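Trichothecene 15-O-acetyltransferase TRI3 (Fusarium sporotrichioides, PDB 3FOT) transfers an acetyl group to the 15-hydroxyl of trichothecene intermediates such as 15-deacetylcalonectrin during the biosynthesis of T-2 toxin and related mycotoxins. Local coordinates at residues Glu254-Leu259 with His414-Ser419; Cys357-Val362 with Pro404-Leu409; Val280-Ser285 with Tyr506-Val511; Asp287-Ile292 with Asp485-Asn490; Gly123-Gln128 with Leu159-Asp164. All coordinates share one frame; numbering follows the deposited sequence.

Contact 1. Residues Glu254-Leu259 with His414-Ser419; sequences EYTSAL and HNFEAS
Tyr255 reaches from one helix toward Glu417 and His414 on another. Its CG is anti to the backbone N (chi1 178°), and the phenol extends until OH lies 3.1 Å from Glu417 OE1. That oxygen sits at the edge of the tyrosine ring, in its plane; the two side chains cross at about a right angle, with ring and carboxylate planes 30° apart. A water joins the same hydroxyl to the substrate-binding histidine: it is hydrogen-bonded to Tyr255 OH at 3.0 Å and to His414 NE2 at 2.8 Å, and lies in the plane of the imidazole. Tyr255 thus belongs to the second shell around His414, which binds 15-deacetylcalonectrin.

Thr256 brings apolar atoms to Phe416. Its CG2 packs 3.7 Å from Phe416 CD2, while CB stands against the neighbouring CE2 of the ring. One turn later, Leu259 spreads both methyls over the Glu417 side chain: CD1 is 3.7 Å from the carboxylate carbon CD, and CD2 is 3.7 Å from OE1. Leu259 CD2 also lies at the edge of the Phe416 ring, 4.2 Å from Phe416 CD2.

The two helical segments run at 30° to each other. Leu9 touches both Thr256 and Phe416, strand 358-365 packs on Tyr255 and His414 through Ala360, and helix 36-41 packs on His414 and Glu417 through Ile39.

Contact 2. Residues Cys357-Val362 with Pro404-Leu409; sequences CQTAAV and PFLQAL
The first turn of helix 406-423, the helix that carries the substrate-binding His414, docks on strand 358-365 where Thr359 meets Leu406 and Gln407. Thr359 pairs by its backbone with Val339 of strand 333-340, and the helix end occupies the strand's other edge. There the hydroxyl of Thr359, anti to its own backbone N (chi1 -176°), donates a short 2.6 Å hydrogen bond from OG1 to Leu406 O, arriving from above the carbonyl plane. Thr359 and Gln407 slide past each other in opposite directions, and Thr359 CB comes 3.3 Å from Gln407 OE1.

Gln407 bends at chi2 (58°), which turns CD back toward the strand. Its NE2 then donates to Gln358 O at 3.0 Å, a bent bond (141° at the hydrogen) that again meets the carbonyl from above its plane. Cys357 SG rests 4.1 Å from Gln407 CD. Further along, Leu406 CD1 packs 3.4 Å from Ala360 O, and Ala360 CB touches Leu409 CD2 at 4.5 Å. The side chain of Gln358 leaves the backbone away from the helix, and its NE2 bonds to Asp190.

The polar contacts lie at Gln358 and Thr359 and give way to apolar ones at Ala360: the carbonyl of Gln358 is satisfied by a side-chain amide, whereas that of Ala360 is buried against leucine methyls with no polar partner in the model.

Contact 3. Residues Val280-Ser285 with Tyr506-Val511; sequences VIHKLS and YLQSIV
The His282 side chain projects from strand 277-283 onto helix 500-516, where it meets Leu507 and Val511. Its CG is anti to the backbone N (chi1 -174°), which directs CG toward the helix; Val511 lies over one face of the ring. Val511 CG2 makes a CH-pi contact 4.0 Å from the centroid of the His282 ring, displaced toward the rim, and Val511 CG1 stands 3.7 Å from His282 CE1. Val511 CG1 also touches Leu284 CD2 at 3.8 Å. On the other side of the histidine along the strand, Leu507 CD2 fits between Val280 CG1, 3.6 Å away, and His282 CB, 3.8 Å away. This close part is built mainly of carbon-to-carbon contacts and backs onto the four-stranded sheet, whose strand 486-494 also touches Leu507 through Ile491.

Gln508 borders the solvent side. The chain of Gln508 bends at chi2, and its OE1 lies 3.1 Å from His282 CD2, with amide and ring planes 42° apart. A water near Gln508 NE2 and His282 NE2 holds each by a weak bond.

Helix and strand are thus joined mainly by dispersion. The ring carbon facing Gln508 OE1 probably adds a modest electrostatic attraction, while buried His282 ND1 has no polar partner in the model, a likely cost of the packing.

Contact 4. Residues Asp287-Ile292 with Asp485-Asn490; sequences DESIDI and DASTLN. Unlike the reference sequence in segment 287-292: Asp291 (reference Ala).
Ser289 OG is gripped from two sides, by Ser487 of the facing strand and by Ser285 in its own helix start. The backbone N of Ser487 donates to Ser289 OG over 2.8 Å in an almost straight line, 176° at the hydrogen, and Ser289 OG is also hydrogen-bonded to Ser285 O. With OG beside its own backbone N (chi1 -55°), the Ser289 hydroxyl can lie near Ser285 O one turn back while still accepting from Ser487 N. Ser487 CB packs 3.6 Å from the same oxygen of Ser289, whereas Ser487 OG remains 3.8 Å from it.

Strand 277-283 leads directly into helix 286-299, and strand 486-494 is the antiparallel neighbour of strand 277-283, so the serine pair fastens the first turns of the helix to the beginning of the adjacent strand. Ser285 is the N-cap of that helix, and Glu288 OE1 returns a bond to Ser285 N in the manner of a capping box.

Before the strand, Asp485 takes a left-handed helical conformation (phi 65°) in the short turn after strand 477-483. Its carbonyl oxygen lies 3.3 Å from Ser289 CB. At the exposed margin Ile290 extends over the turn, its CD1 tip 4.2 Å from Asp485 CB.

Contact 5. Residues Gly123-Gln128 with Leu159-Asp164; sequences GCIHVQ and LFLLSD. With SO4 (sulfate ion), chain J.
Residues 125-128 and 159-163 are laced together as parallel strands by backbone bonds. Leu159 N donates to Cys124 O at 2.8 Å, and Leu159 O in turn accepts from His126 N. The ladder repeats with Leu161 N to His126 O and Gln128 N to Leu161 O, then ends in a weak 3.4 Å bond from Ser163 N to Gln128 O. CA-H...O contacts fill the intervals, among them Val127 CA to Leu161 O at 3.2 Å.

Apolar contacts occupy the sheet face beneath helix 71-88. Ile125 CD1 lies beside Leu159 CD2 at 3.8 Å, and Val127 CG1 meets Leu161 CD1. This is a beta-alpha-beta crossover at the edge of the six-stranded mixed sheet: helix 134-147 connects the two strands and covers the other face through Leu137 and Met141.

On that second face the rings of His126 and Phe160 lie side by side, near parallel (29°) but slid apart, with centroids at 5.1 Å. Next to them Leu162 CD2 packs on Gln128 CB at 3.7 Å, while Gln128 OE1 bonds to Lys132.

A sulfate, probably from the crystallisation liquor, binds at the outer edge. His126 ND1 donates to its O4 and O3, and Val127 N to its O1 at 2.9 Å.

From the N terminus, contact 5 closes first: a short loop at the edge of the six-stranded sheet, complete before any other opens and on the opposite side of the chain's centre from contacts 1 and 2. Contacts 1, 3 and 4 then open in turn. Contact 2 closes inside all three, and contact 1 follows, so contact 1 crosses contacts 3 and 4; contact 4 closes next, nested within contact 3. Contacts 1 and 2 share helix 406-423 and meet where Tyr255 packs on Ala360. Contacts 3 and 4 join through neighbouring strands 277-283 and 486-494, their centres 10 Å apart, and bring two helices onto one sheet.

Contact 1. Residues Glu254-Leu259 with His414-Ser419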
# COMPACT_ATOMS: atom_id res chain seq x y z
N GLU A 254 -19.61 -13.07 -10.47
CA GLU A 254 -18.49 -13.98 -10.64
C GLU A 254 -17.41 -13.66 -9.61
O GLU A 254 -16.85 -14.57 -8.99
CB GLU A 254 -17.89 -13.86 -12.04
CG GLU A 254 -16.84 -14.93 -12.29
CD GLU A 254 -16.11 -14.76 -13.61
OE1 GLU A 254 -16.62 -14.03 -14.48
OE2 GLU A 254 -15.04 -15.37 -13.77
N TYR A 255 -17.14 -12.37 -9.42
CA TYR A 255 -16.18 -11.98 -8.39
C TYR A 255 -16.65 -12.31 -6.96
O TYR A 255 -15.91 -12.92 -6.19
CB TYR A 255 -15.73 -10.51 -8.51
CG TYR A 255 -14.77 -10.16 -7.39
CD1 TYR A 255 -13.38 -10.27 -7.55
CD2 TYR A 255 -15.25 -9.78 -6.13
CE1 TYR A 255 -12.49 -9.97 -6.47
CE2 TYR A 255 -14.38 -9.50 -5.07
CZ TYR A 255 -13.01 -9.60 -5.25
OH TYR A 255 -12.20 -9.30 -4.16
N THR A 256 -17.88 -11.93 -6.59
CA THR A 256 -18.34 -12.18 -5.22
C THR A 256 -18.44 -13.68 -4.91
O THR A 256 -18.15 -14.11 -3.79
CB THR A 256 -19.66 -11.46 -4.88
OG1 THR A 256 -20.71 -11.96 -5.72
CG2 THR A 256 -19.50 -9.95 -5.10
N SER A 257 -18.81 -14.48 -5.91
CA SER A 257 -18.80 -15.93 -5.77
C SER A 257 -17.40 -16.48 -5.51
O SER A 257 -17.21 -17.30 -4.60
CB SER A 257 -19.44 -16.61 -6.98
OG SER A 257 -20.84 -16.37 -6.96
N ALA A 258 -16.42 -16.00 -6.28
CA ALA A 258 -15.00 -16.35 -6.06
C ALA A 258 -14.48 -15.90 -4.69
O ALA A 258 -13.72 -16.63 -4.03
CB ALA A 258 -14.13 -15.77 -7.14
N LEU A 259 -14.90 -14.71 -4.28
CA LEU A 259 -14.53 -14.18 -2.98
C LEU A 259 -14.98 -15.08 -1.85
O LEU A 259 -14.20 -15.47 -0.99
CB LEU A 259 -15.14 -12.78 -2.82
CG LEU A 259 -14.90 -12.06 -1.51
CD1 LEU A 259 -13.40 -11.75 -1.38
CD2 LEU A 259 -15.72 -10.79 -1.50
N HIS A 414 -16.31 -4.46 -3.75
CA HIS A 414 -15.66 -4.15 -2.47
C HIS A 414 -16.66 -3.59 -1.44
O HIS A 414 -16.50 -3.82 -0.23
CB HIS A 414 -14.46 -3.21 -2.66
CG HIS A 414 -13.27 -3.84 -3.30
ND1 HIS A 414 -12.36 -3.11 -4.04
CD2 HIS A 414 -12.83 -5.12 -3.31
CE1 HIS A 414 -11.40 -3.92 -4.47
NE2 HIS A 414 -11.66 -5.14 -4.04
N ASN A 415 -17.68 -2.87 -1.89
CA ASN A 415 -18.78 -2.55 -0.97
C ASN A 415 -19.36 -3.84 -0.35
O ASN A 415 -19.59 -3.95 0.87
CB ASN A 415 -19.90 -1.80 -1.68
CG ASN A 415 -19.59 -0.33 -1.89
OD1 ASN A 415 -18.68 0.25 -1.29
ND2 ASN A 415 -20.38 0.30 -2.76
N PHE A 416 -19.57 -4.84 -1.20
CA PHE A 416 -20.07 -6.13 -0.73
C PHE A 416 -19.09 -6.79 0.25
O PHE A 416 -19.48 -7.30 1.30
CB PHE A 416 -20.39 -7.05 -1.91
CG PHE A 416 -20.68 -8.46 -1.48
CD1 PHE A 416 -21.96 -8.81 -1.05
CD2 PHE A 416 -19.66 -9.42 -1.45
CE1 PHE A 416 -22.23 -10.13 -0.62
CE2 PHE A 416 -19.92 -10.72 -1.02
CZ PHE A 416 -21.21 -11.08 -0.62
N GLU A 417 -17.81 -6.75 -0.10
CA GLU A 417 -16.78 -7.37 0.71
C GLU A 417 -16.71 -6.76 2.13
O GLU A 417 -16.57 -7.49 3.14
CB GLU A 417 -15.45 -7.24 -0.02
CG GLU A 417 -14.32 -8.01 0.61
CD GLU A 417 -13.16 -8.17 -0.35
OE1 GLU A 417 -13.32 -7.91 -1.58
OE2 GLU A 417 -12.09 -8.57 0.13
N ALA A 418 -16.83 -5.44 2.21
CA ALA A 418 -16.84 -4.74 3.50
C ALA A 418 -18.00 -5.20 4.38
O ALA A 418 -17.84 -5.49 5.58
CB ALA A 418 -16.91 -3.23 3.26
N SER A 419 -19.18 -5.32 3.76
CA SER A 419 -20.36 -5.81 4.45
C SER A 419 -20.20 -7.26 4.90
O SER A 419 -20.59 -7.61 6.04
CB SER A 419 -21.56 -5.69 3.53
OG SER A 419 -22.06 -4.37 3.59
O HOH W 1 -10.00 -7.34 -4.54

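Contact 2. Residues Cys357-Val362 with Pro404-Leu409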
# COMPACT_ATOMS: atom_id res chain seq x y z
N CYS A 357 -7.88 4.07 -5.12
CA CYS A 357 -8.42 3.83 -6.46
C CYS A 357 -8.02 2.41 -6.84
O CYS A 357 -7.02 2.19 -7.50
CB CYS A 357 -7.91 4.86 -7.48
SG CYS A 357 -8.76 4.58 -9.09
N GLN A 358 -8.81 1.47 -6.33
CA GLN A 358 -8.50 0.05 -6.45
C GLN A 358 -9.66 -0.71 -7.04
O GLN A 358 -10.82 -0.33 -6.87
CB GLN A 358 -8.18 -0.56 -5.09
CG GLN A 358 -6.92 0.06 -4.45
CD GLN A 358 -5.66 -0.48 -5.09
OE1 GLN A 358 -5.46 -1.70 -5.11
NE2 GLN A 358 -4.79 0.42 -5.60
N THR A 359 -9.33 -1.78 -7.75
CA THR A 359 -10.38 -2.69 -8.18
C THR A 359 -9.87 -4.11 -8.02
O THR A 359 -8.92 -4.33 -7.25
CB THR A 359 -10.94 -2.33 -9.60
OG1 THR A 359 -12.02 -3.22 -9.91
CG2 THR A 359 -9.90 -2.40 -10.67
N ALA A 360 -10.51 -5.06 -8.71
CA ALA A 360 -10.42 -6.47 -8.36
C ALA A 360 -10.25 -7.30 -9.64
O ALA A 360 -10.69 -6.89 -10.71
CB ALA A 360 -11.68 -6.89 -7.63
N ALA A 361 -9.55 -8.43 -9.51
CA ALA A 361 -9.47 -9.44 -10.57
C ALA A 361 -9.39 -10.80 -9.89
O ALA A 361 -9.16 -10.87 -8.68
CB ALA A 361 -8.22 -9.23 -11.47
N VAL A 362 -9.58 -11.88 -10.63
CA VAL A 362 -9.48 -13.20 -10.03
C VAL A 362 -8.43 -13.97 -10.81
O VAL A 362 -8.57 -14.21 -12.02
CB VAL A 362 -10.83 -13.98 -10.00
CG1 VAL A 362 -10.64 -15.33 -9.35
CG2 VAL A 362 -11.90 -13.19 -9.26
N PRO A 404 -13.88 -2.59 -19.75
CA PRO A 404 -14.01 -1.17 -19.43
C PRO A 404 -14.76 -0.83 -18.14
O PRO A 404 -14.61 0.27 -17.64
CB PRO A 404 -14.75 -0.60 -20.66
CG PRO A 404 -14.48 -1.59 -21.74
CD PRO A 404 -14.56 -2.90 -21.03
N PHE A 405 -15.56 -1.75 -17.62
CA PHE A 405 -16.30 -1.49 -16.39
C PHE A 405 -15.55 -1.91 -15.12
O PHE A 405 -16.12 -1.84 -14.02
CB PHE A 405 -17.74 -2.04 -16.43
CG PHE A 405 -17.86 -3.55 -16.59
CD1 PHE A 405 -17.14 -4.44 -15.78
CD2 PHE A 405 -18.75 -4.08 -17.53
CE1 PHE A 405 -17.27 -5.82 -15.94
CE2 PHE A 405 -18.90 -5.46 -17.69
CZ PHE A 405 -18.17 -6.34 -16.88
N LEU A 406 -14.29 -2.31 -15.25
CA LEU A 406 -13.60 -2.94 -14.10
C LEU A 406 -13.55 -2.07 -12.85
O LEU A 406 -13.78 -2.58 -11.74
CB LEU A 406 -12.21 -3.49 -14.47
CG LEU A 406 -11.71 -4.49 -13.41
CD1 LEU A 406 -12.52 -5.79 -13.38
CD2 LEU A 406 -10.20 -4.76 -13.57
N GLN A 407 -13.27 -0.77 -12.99
CA GLN A 407 -13.23 0.08 -11.79
C GLN A 407 -14.59 0.17 -11.12
O GLN A 407 -14.70 0.07 -9.90
CB GLN A 407 -12.62 1.47 -12.04
CG GLN A 407 -12.51 2.33 -10.76
CD GLN A 407 -11.66 1.68 -9.64
OE1 GLN A 407 -10.69 0.98 -9.91
NE2 GLN A 407 -12.04 1.93 -8.39
N ALA A 408 -15.65 0.31 -11.93
CA ALA A 408 -17.01 0.29 -11.37
C ALA A 408 -17.30 -1.01 -10.62
O ALA A 408 -17.97 -1.01 -9.58
CB ALA A 408 -18.07 0.53 -12.49
N LEU A 409 -16.81 -2.12 -11.17
CA LEU A 409 -17.02 -3.45 -10.57
C LEU A 409 -16.31 -3.52 -9.22
O LEU A 409 -16.86 -4.05 -8.27
CB LEU A 409 -16.53 -4.56 -11.50
CG LEU A 409 -16.54 -6.02 -11.02
CD1 LEU A 409 -16.80 -7.03 -12.17
CD2 LEU A 409 -15.20 -6.36 -10.36

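Contact 3. Residues Val280-Ser285 with Tyr506-Val511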
# COMPACT_ATOMS: atom_id res chain seq x y z
N VAL A 280 8.24 -10.32 7.36
CA VAL A 280 9.51 -10.95 7.01
C VAL A 280 9.87 -10.41 5.65
O VAL A 280 9.05 -10.42 4.74
CB VAL A 280 9.42 -12.50 6.97
CG1 VAL A 280 10.77 -13.08 6.54
CG2 VAL A 280 9.05 -13.04 8.33
N ILE A 281 11.10 -9.90 5.50
CA ILE A 281 11.53 -9.23 4.27
C ILE A 281 12.72 -9.95 3.63
O ILE A 281 13.65 -10.36 4.32
CB ILE A 281 11.96 -7.76 4.58
CG1 ILE A 281 10.77 -6.92 5.05
CG2 ILE A 281 12.62 -7.14 3.37
CD1 ILE A 281 11.12 -5.55 5.59
N HIS A 282 12.69 -10.11 2.31
CA HIS A 282 13.85 -10.61 1.58
C HIS A 282 14.13 -9.63 0.47
O HIS A 282 13.33 -9.48 -0.44
CB HIS A 282 13.62 -12.00 0.99
CG HIS A 282 14.85 -12.57 0.37
ND1 HIS A 282 15.29 -12.20 -0.88
CD2 HIS A 282 15.77 -13.44 0.85
CE1 HIS A 282 16.42 -12.83 -1.16
NE2 HIS A 282 16.73 -13.59 -0.12
N LYS A 283 15.27 -8.95 0.57
CA LYS A 283 15.71 -8.05 -0.46
C LYS A 283 16.59 -8.82 -1.44
O LYS A 283 17.66 -9.31 -1.06
CB LYS A 283 16.50 -6.90 0.17
CG LYS A 283 15.65 -5.92 0.94
N LEU A 284 16.14 -8.93 -2.68
CA LEU A 284 16.95 -9.53 -3.74
C LEU A 284 17.99 -8.49 -4.14
O LEU A 284 17.69 -7.30 -4.16
CB LEU A 284 16.09 -9.87 -4.95
CG LEU A 284 15.07 -11.00 -4.84
CD1 LEU A 284 14.19 -11.01 -6.09
CD2 LEU A 284 15.79 -12.34 -4.69
N SER A 285 19.20 -8.92 -4.48
CA SER A 285 20.22 -7.94 -4.89
C SER A 285 19.76 -7.30 -6.20
O SER A 285 18.94 -7.86 -6.90
CB SER A 285 21.58 -8.59 -5.07
OG SER A 285 21.53 -9.53 -6.13
N TYR A 506 8.71 -20.35 3.95
CA TYR A 506 7.87 -20.13 2.78
C TYR A 506 8.46 -19.02 1.89
O TYR A 506 8.58 -19.19 0.69
CB TYR A 506 6.43 -19.80 3.20
CG TYR A 506 5.46 -19.73 2.03
CD1 TYR A 506 5.14 -20.88 1.31
CD2 TYR A 506 4.85 -18.53 1.66
CE1 TYR A 506 4.24 -20.83 0.23
CE2 TYR A 506 3.96 -18.46 0.59
CZ TYR A 506 3.67 -19.63 -0.13
OH TYR A 506 2.81 -19.60 -1.19
N LEU A 507 8.85 -17.89 2.48
CA LEU A 507 9.46 -16.80 1.69
C LEU A 507 10.69 -17.28 0.92
O LEU A 507 10.88 -16.98 -0.28
CB LEU A 507 9.83 -15.62 2.61
CG LEU A 507 10.44 -14.40 1.90
CD1 LEU A 507 9.58 -13.90 0.69
CD2 LEU A 507 10.64 -13.28 2.93
N GLN A 508 11.54 -18.03 1.60
CA GLN A 508 12.77 -18.54 0.97
C GLN A 508 12.46 -19.49 -0.20
O GLN A 508 13.17 -19.51 -1.23
CB GLN A 508 13.66 -19.24 2.00
CG GLN A 508 14.35 -18.25 2.99
CD GLN A 508 15.00 -17.06 2.24
OE1 GLN A 508 14.56 -15.90 2.38
NE2 GLN A 508 16.01 -17.35 1.43
N SER A 509 11.39 -20.26 -0.05
CA SER A 509 10.94 -21.16 -1.12
C SER A 509 10.52 -20.37 -2.36
O SER A 509 10.87 -20.73 -3.50
CB SER A 509 9.77 -22.03 -0.62
OG SER A 509 9.35 -22.94 -1.65
N ILE A 510 9.74 -19.31 -2.14
CA ILE A 510 9.30 -18.45 -3.22
C ILE A 510 10.52 -17.87 -3.91
O ILE A 510 10.61 -17.92 -5.12
CB ILE A 510 8.45 -17.27 -2.69
CG1 ILE A 510 7.13 -17.78 -2.09
CG2 ILE A 510 8.20 -16.25 -3.80
CD1 ILE A 510 6.51 -16.74 -1.13
N VAL A 511 11.44 -17.33 -3.11
CA VAL A 511 12.66 -16.71 -3.67
C VAL A 511 13.48 -17.72 -4.50
O VAL A 511 13.95 -17.39 -5.60
CB VAL A 511 13.53 -16.07 -2.56
CG1 VAL A 511 14.89 -15.64 -3.10
CG2 VAL A 511 12.82 -14.85 -1.95
O HOH W 2 18.76 -16.30 0.59

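Contact 4. Residues Asp287-Ile292 with Asp485-Asn490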
# COMPACT_ATOMS: atom_id res chain seq x y z
N ASP A 287 21.56 -7.27 -8.79
CA ASP A 287 22.06 -8.19 -9.83
C ASP A 287 21.07 -9.34 -10.07
O ASP A 287 20.73 -9.69 -11.22
CB ASP A 287 23.45 -8.73 -9.47
CG ASP A 287 24.56 -7.69 -9.64
OD1 ASP A 287 24.39 -6.73 -10.42
OD2 ASP A 287 25.59 -7.85 -8.98
N GLU A 288 20.57 -9.89 -8.97
CA GLU A 288 19.58 -10.97 -9.04
C GLU A 288 18.30 -10.48 -9.66
O GLU A 288 17.68 -11.18 -10.47
CB GLU A 288 19.27 -11.47 -7.64
CG GLU A 288 20.34 -12.33 -7.07
CD GLU A 288 20.23 -12.53 -5.59
OE1 GLU A 288 19.38 -11.88 -4.92
OE2 GLU A 288 21.02 -13.35 -5.08
N SER A 289 17.87 -9.28 -9.26
CA SER A 289 16.63 -8.73 -9.78
C SER A 289 16.70 -8.45 -11.27
O SER A 289 15.75 -8.72 -12.01
CB SER A 289 16.23 -7.47 -8.99
OG SER A 289 16.15 -7.75 -7.59
N ILE A 290 17.83 -7.93 -11.73
CA ILE A 290 18.00 -7.63 -13.13
C ILE A 290 17.99 -8.93 -13.95
O ILE A 290 17.38 -8.99 -15.03
CB ILE A 290 19.32 -6.82 -13.33
CG1 ILE A 290 19.09 -5.38 -12.85
CG2 ILE A 290 19.77 -6.87 -14.79
CD1 ILE A 290 20.37 -4.58 -12.70
N ASP A 291 18.62 -9.97 -13.41
CA ASP A 291 18.69 -11.27 -14.07
C ASP A 291 17.28 -11.89 -14.15
O ASP A 291 16.91 -12.48 -15.16
CB ASP A 291 19.64 -12.25 -13.35
CG ASP A 291 21.12 -12.03 -13.68
OD1 ASP A 291 21.98 -12.55 -12.94
OD2 ASP A 291 21.40 -11.33 -14.65
N ILE A 292 16.51 -11.75 -13.07
CA ILE A 292 15.12 -12.28 -13.06
C ILE A 292 14.24 -11.57 -14.10
O ILE A 292 13.50 -12.20 -14.84
CB ILE A 292 14.49 -12.26 -11.64
CG1 ILE A 292 15.19 -13.27 -10.70
CG2 ILE A 292 12.99 -12.66 -11.69
CD1 ILE A 292 14.90 -13.06 -9.21
N ASP A 485 16.62 -0.69 -8.77
CA ASP A 485 16.70 -1.95 -9.55
C ASP A 485 16.76 -3.22 -8.71
O ASP A 485 17.08 -4.30 -9.24
CB ASP A 485 17.89 -1.95 -10.51
CG ASP A 485 17.67 -1.08 -11.72
OD1 ASP A 485 16.54 -1.04 -12.25
OD2 ASP A 485 18.67 -0.47 -12.14
N ALA A 486 16.47 -3.12 -7.42
CA ALA A 486 16.44 -4.29 -6.56
C ALA A 486 15.01 -4.56 -6.13
O ALA A 486 14.33 -3.66 -5.63
CB ALA A 486 17.32 -4.08 -5.33
N SER A 487 14.56 -5.81 -6.30
CA SER A 487 13.22 -6.24 -5.87
C SER A 487 13.23 -6.71 -4.42
O SER A 487 14.10 -7.47 -4.01
CB SER A 487 12.67 -7.35 -6.78
OG SER A 487 12.53 -6.86 -8.11
N THR A 488 12.25 -6.26 -3.64
CA THR A 488 12.07 -6.73 -2.29
C THR A 488 10.75 -7.49 -2.17
O THR A 488 9.72 -6.99 -2.64
CB THR A 488 12.01 -5.53 -1.34
OG1 THR A 488 13.31 -4.90 -1.33
CG2 THR A 488 11.65 -5.98 0.06
N LEU A 489 10.79 -8.67 -1.58
CA LEU A 489 9.56 -9.38 -1.22
C LEU A 489 9.38 -9.26 0.26
O LEU A 489 10.31 -9.51 1.04
CB LEU A 489 9.59 -10.87 -1.62
CG LEU A 489 9.39 -11.21 -3.10
CD1 LEU A 489 10.71 -11.05 -3.79
CD2 LEU A 489 8.91 -12.67 -3.24
N ASN A 490 8.17 -8.88 0.66
CA ASN A 490 7.78 -8.78 2.06
C ASN A 490 6.57 -9.69 2.29
O ASN A 490 5.65 -9.68 1.47
CB ASN A 490 7.40 -7.32 2.33
CG ASN A 490 7.38 -6.95 3.82
OD1 ASN A 490 7.34 -7.81 4.70
ND2 ASN A 490 7.41 -5.65 4.08

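Contact 5. Residues Gly123-Gln128 with Leu159-Asp164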
# COMPACT_ATOMS: atom_id res chain seq x y z
N GLY A 123 1.99 18.66 15.03
CA GLY A 123 1.43 17.47 15.66
C GLY A 123 1.66 16.17 14.89
O GLY A 123 1.54 15.09 15.47
N CYS A 124 1.99 16.29 13.60
CA CYS A 124 2.18 15.12 12.74
C CYS A 124 3.64 14.70 12.54
O CYS A 124 3.89 13.67 11.92
CB CYS A 124 1.60 15.39 11.35
SG CYS A 124 -0.18 15.54 11.31
N ILE A 125 4.58 15.49 13.04
CA ILE A 125 5.99 15.19 12.79
C ILE A 125 6.68 15.01 14.12
O ILE A 125 6.61 15.88 14.98
CB ILE A 125 6.71 16.33 12.02
CG1 ILE A 125 5.95 16.76 10.75
CG2 ILE A 125 8.17 15.95 11.72
CD1 ILE A 125 5.91 15.74 9.66
N HIS A 126 7.34 13.86 14.28
CA HIS A 126 7.95 13.46 15.55
C HIS A 126 9.39 13.06 15.34
O HIS A 126 9.75 12.57 14.28
CB HIS A 126 7.17 12.27 16.10
CG HIS A 126 5.70 12.55 16.19
ND1 HIS A 126 5.18 13.43 17.10
CD2 HIS A 126 4.66 12.13 15.43
CE1 HIS A 126 3.87 13.53 16.92
NE2 HIS A 126 3.53 12.73 15.92
N VAL A 127 10.22 13.27 16.36
CA VAL A 127 11.61 12.86 16.25
C VAL A 127 12.07 12.06 17.47
O VAL A 127 11.52 12.21 18.59
CB VAL A 127 12.57 14.06 16.06
CG1 VAL A 127 12.13 14.95 14.92
CG2 VAL A 127 12.72 14.85 17.36
N GLN A 128 13.06 11.20 17.25
CA GLN A 128 13.66 10.43 18.34
C GLN A 128 15.14 10.23 18.07
O GLN A 128 15.50 9.64 17.06
CB GLN A 128 13.05 9.03 18.44
CG GLN A 128 11.57 8.91 18.68
CD GLN A 128 11.14 7.46 18.91
OE1 GLN A 128 11.97 6.60 19.22
NE2 GLN A 128 9.84 7.20 18.77
N LEU A 159 4.73 11.31 10.62
CA LEU A 159 6.13 10.95 10.28
C LEU A 159 6.93 10.86 11.57
O LEU A 159 6.72 11.69 12.47
CB LEU A 159 6.80 12.07 9.46
CG LEU A 159 6.63 12.16 7.95
CD1 LEU A 159 5.18 12.44 7.59
CD2 LEU A 159 7.54 13.25 7.36
N PHE A 160 7.84 9.89 11.63
CA PHE A 160 8.80 9.78 12.73
C PHE A 160 10.21 9.78 12.18
O PHE A 160 10.55 8.92 11.38
CB PHE A 160 8.57 8.48 13.51
CG PHE A 160 7.21 8.38 14.10
CD1 PHE A 160 6.98 8.79 15.41
CD2 PHE A 160 6.16 7.82 13.36
CE1 PHE A 160 5.72 8.70 15.97
CE2 PHE A 160 4.89 7.71 13.91
CZ PHE A 160 4.66 8.15 15.21
N LEU A 161 11.01 10.75 12.61
CA LEU A 161 12.39 10.90 12.12
C LEU A 161 13.30 10.35 13.21
O LEU A 161 13.18 10.76 14.37
CB LEU A 161 12.74 12.38 11.86
CG LEU A 161 11.71 13.25 11.10
CD1 LEU A 161 12.11 14.74 11.08
CD2 LEU A 161 11.45 12.74 9.70
N LEU A 162 14.17 9.44 12.84
CA LEU A 162 14.99 8.74 13.81
C LEU A 162 16.43 8.84 13.35
O LEU A 162 16.71 8.69 12.17
CB LEU A 162 14.59 7.26 13.83
CG LEU A 162 13.09 6.90 13.89
CD1 LEU A 162 12.91 5.39 13.77
CD2 LEU A 162 12.47 7.45 15.18
N SER A 163 17.34 9.07 14.28
CA SER A 163 18.76 9.02 13.93
C SER A 163 19.54 8.69 15.19
O SER A 163 19.18 9.13 16.28
CB SER A 163 19.28 10.34 13.31
OG SER A 163 20.57 10.16 12.71
N ASP A 164 20.62 7.92 15.02
CA ASP A 164 21.43 7.48 16.15
C ASP A 164 22.41 8.58 16.58
O ASP A 164 23.62 8.49 16.33
CB ASP A 164 22.17 6.19 15.82
CG ASP A 164 22.79 5.54 17.04
OD1 ASP A 164 22.52 5.99 18.19
OD2 ASP A 164 23.56 4.59 16.85
S SO4 J . 7.73 15.08 19.15
O1 SO4 J . 9.02 14.99 18.41
O2 SO4 J . 8.00 15.71 20.46
O3 SO4 J . 6.72 15.86 18.43
O4 SO4 J . 7.16 13.75 19.38